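Local coordinates for putative translocated intimin receptor protein (Translocated intimin receptor Tir) (Escherichia coli, PDB 2ZQK) that serves as the host-membrane receptor for bacterial intimin, its extracellular domain anchoring the bacterium while its intracellular parts trigger actin pedestal formation, at residues P24-K28 and P39-D45. Sequence-based numbering, arbitrary orientation.
Sequences PDNQK and PSGVLKD
The Lys28 side chain lies side by side with Val42, ends at Asp45 and has the most surface buried by the contact. With CG anti to the carbonyl carbon (chi1 -74°) and the chain extended beyond it, CD of Lys28 passes 4.0 Å from CG1 of Val42, and NZ of Lys28 lies 3.2 Å from OD1 of Asp45, a salt bridge whose hydrogen bond is weak. The backbone of Lys28 is held at both its N and its O: the N donates to Val42 O at 2.7 Å, with a C=O...N angle of 163°, while the O receives weak bonds from Ser40 N and Ser40 OG. The Ser40 N bond belongs to the beta hairpin of strands 27-31 and 37-40 in the intimin-binding domain; beyond the corner at Gly41, the short strand 42-43 makes its own antiparallel bridge to strand 27-31, Gln27 and Leu43 forming a non-hydrogen-bonded pair with CA atoms 4.5 Å apart. Lys44, at the N-cap position of helix 45-67, donates its N to Asn26 O at 3.0 Å from above the carbonyl plane. Its extended side chain runs past the Asn26 carbonyl, bringing NZ of Lys44 within 3.0 Å of Asp25 O in a weak bond. The amide of Gln27 lies against CB of Pro39, the two side chains crossing at a slant, and its NE2 hydrogen-bonds Gln27 OE1 of the second subunit. The side chain of Leu43 packs against Thr17 and Phe21 of helix 7-21 and Val48 of helix 45-67.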
loop_
_atom_site.group_PDB
_atom_site.type_symbol
_atom_site.label_atom_id
_atom_site.label_comp_id
_atom_site.label_asym_id
_atom_site.label_seq_id
_atom_site.Cartn_x
_atom_site.Cartn_y
_atom_site.Cartn_z
ATOM N N PRO B 24 8.360 13.409 10.069
ATOM C CA PRO B 24 6.905 13.426 9.944
ATOM C C PRO B 24 6.134 13.566 11.263
ATOM O O PRO B 24 4.900 13.604 11.277
ATOM C CB PRO B 24 6.619 12.120 9.187
ATOM C CG PRO B 24 7.637 11.197 9.733
ATOM C CD PRO B 24 8.892 12.056 9.836
ATOM N N ASP B 25 6.856 13.660 12.372
ATOM C CA ASP B 25 6.213 13.798 13.668
ATOM C C ASP B 25 5.936 15.249 14.038
ATOM O O ASP B 25 5.122 15.504 14.918
ATOM C CB ASP B 25 7.060 13.126 14.754
ATOM C CG ASP B 25 6.908 11.605 14.759
ATOM O OD1 ASP B 25 5.846 11.115 15.200
ATOM O OD2 ASP B 25 7.840 10.899 14.315
ATOM N N ASN B 26 6.606 16.198 13.376
ATOM C CA ASN B 26 6.392 17.627 13.657
ATOM C C ASN B 26 5.344 18.170 12.693
ATOM O O ASN B 26 5.178 19.380 12.554
ATOM C CB ASN B 26 7.667 18.454 13.444
ATOM C CG ASN B 26 8.867 17.920 14.195
ATOM O OD1 ASN B 26 8.763 17.482 15.340
ATOM N ND2 ASN B 26 10.031 17.983 13.554
ATOM N N GLN B 27 4.624 17.275 12.037
ATOM C CA GLN B 27 3.661 17.700 11.042
ATOM C C GLN B 27 2.212 17.551 11.402
ATOM O O GLN B 27 1.784 16.467 11.807
ATOM C CB GLN B 27 3.915 16.929 9.753
ATOM C CG GLN B 27 3.881 17.781 8.509
ATOM C CD GLN B 27 4.324 17.010 7.298
ATOM O OE1 GLN B 27 5.350 16.315 7.327
ATOM N NE2 GLN B 27 3.564 17.129 6.216
ATOM N N LYS B 28 1.455 18.640 11.245
ATOM C CA LYS B 28 0.024 18.603 11.515
ATOM C C LYS B 28 -0.484 17.742 10.383
ATOM O O LYS B 28 0.103 17.724 9.300
ATOM C CB LYS B 28 -0.612 19.997 11.457
ATOM C CG LYS B 28 -0.292 20.891 12.656
ATOM C CD LYS B 28 -1.172 22.141 12.657
ATOM C CE LYS B 28 -1.066 22.895 13.984
ATOM N NZ LYS B 28 -2.256 23.757 14.258
ATOM N N PRO B 39 -0.757 14.470 5.290
ATOM C CA PRO B 39 -0.048 15.707 5.643
ATOM C C PRO B 39 -0.765 16.979 5.198
ATOM O O PRO B 39 -1.111 17.131 4.030
ATOM C CB PRO B 39 1.310 15.533 4.962
ATOM C CG PRO B 39 1.018 14.584 3.819
ATOM C CD PRO B 39 0.087 13.595 4.458
ATOM N N SER B 40 -0.975 17.899 6.133
ATOM C CA SER B 40 -1.671 19.153 5.838
ATOM C C SER B 40 -0.774 20.226 5.232
ATOM O O SER B 40 -1.250 21.116 4.524
ATOM C CB SER B 40 -2.327 19.702 7.110
ATOM O OG SER B 40 -1.360 19.957 8.118
ATOM N N GLY B 41 0.520 20.142 5.519
ATOM C CA GLY B 41 1.455 21.124 4.995
ATOM C C GLY B 41 1.814 22.152 6.043
ATOM O O GLY B 41 2.504 23.134 5.763
ATOM N N VAL B 42 1.349 21.914 7.264
ATOM C CA VAL B 42 1.598 22.820 8.370
ATOM C C VAL B 42 2.239 22.094 9.543
ATOM O O VAL B 42 1.843 20.983 9.879
ATOM C CB VAL B 42 0.284 23.464 8.845
ATOM C CG1 VAL B 42 0.566 24.461 9.959
ATOM C CG2 VAL B 42 -0.395 24.161 7.693
ATOM N N LEU B 43 3.228 22.731 10.168
ATOM C CA LEU B 43 3.929 22.153 11.312
ATOM C C LEU B 43 3.220 22.426 12.627
ATOM O O LEU B 43 2.477 23.401 12.766
ATOM C CB LEU B 43 5.335 22.720 11.419
ATOM C CG LEU B 43 6.349 22.489 10.309
ATOM C CD1 LEU B 43 7.513 23.437 10.571
ATOM C CD2 LEU B 43 6.821 21.017 10.263
ATOM N N LYS B 44 3.482 21.564 13.598
ATOM C CA LYS B 44 2.891 21.681 14.919
ATOM C C LYS B 44 3.305 22.998 15.571
ATOM O O LYS B 44 4.495 23.310 15.642
ATOM C CB LYS B 44 3.334 20.487 15.764
ATOM C CG LYS B 44 2.787 19.159 15.246
ATOM C CD LYS B 44 3.209 17.991 16.115
ATOM C CE LYS B 44 2.408 16.747 15.770
ATOM N NZ LYS B 44 2.681 15.641 16.735
ATOM N N ASP B 45 2.325 23.763 16.054
ATOM C CA ASP B 45 2.598 25.065 16.670
ATOM C C ASP B 45 3.863 25.136 17.533
ATOM O O ASP B 45 4.591 26.138 17.478
ATOM C CB ASP B 45 1.392 25.530 17.483
ATOM C CG ASP B 45 0.120 25.591 16.650
ATOM O OD1 ASP B 45 0.210 25.498 15.405
ATOM O OD2 ASP B 45 -0.974 25.737 17.239
#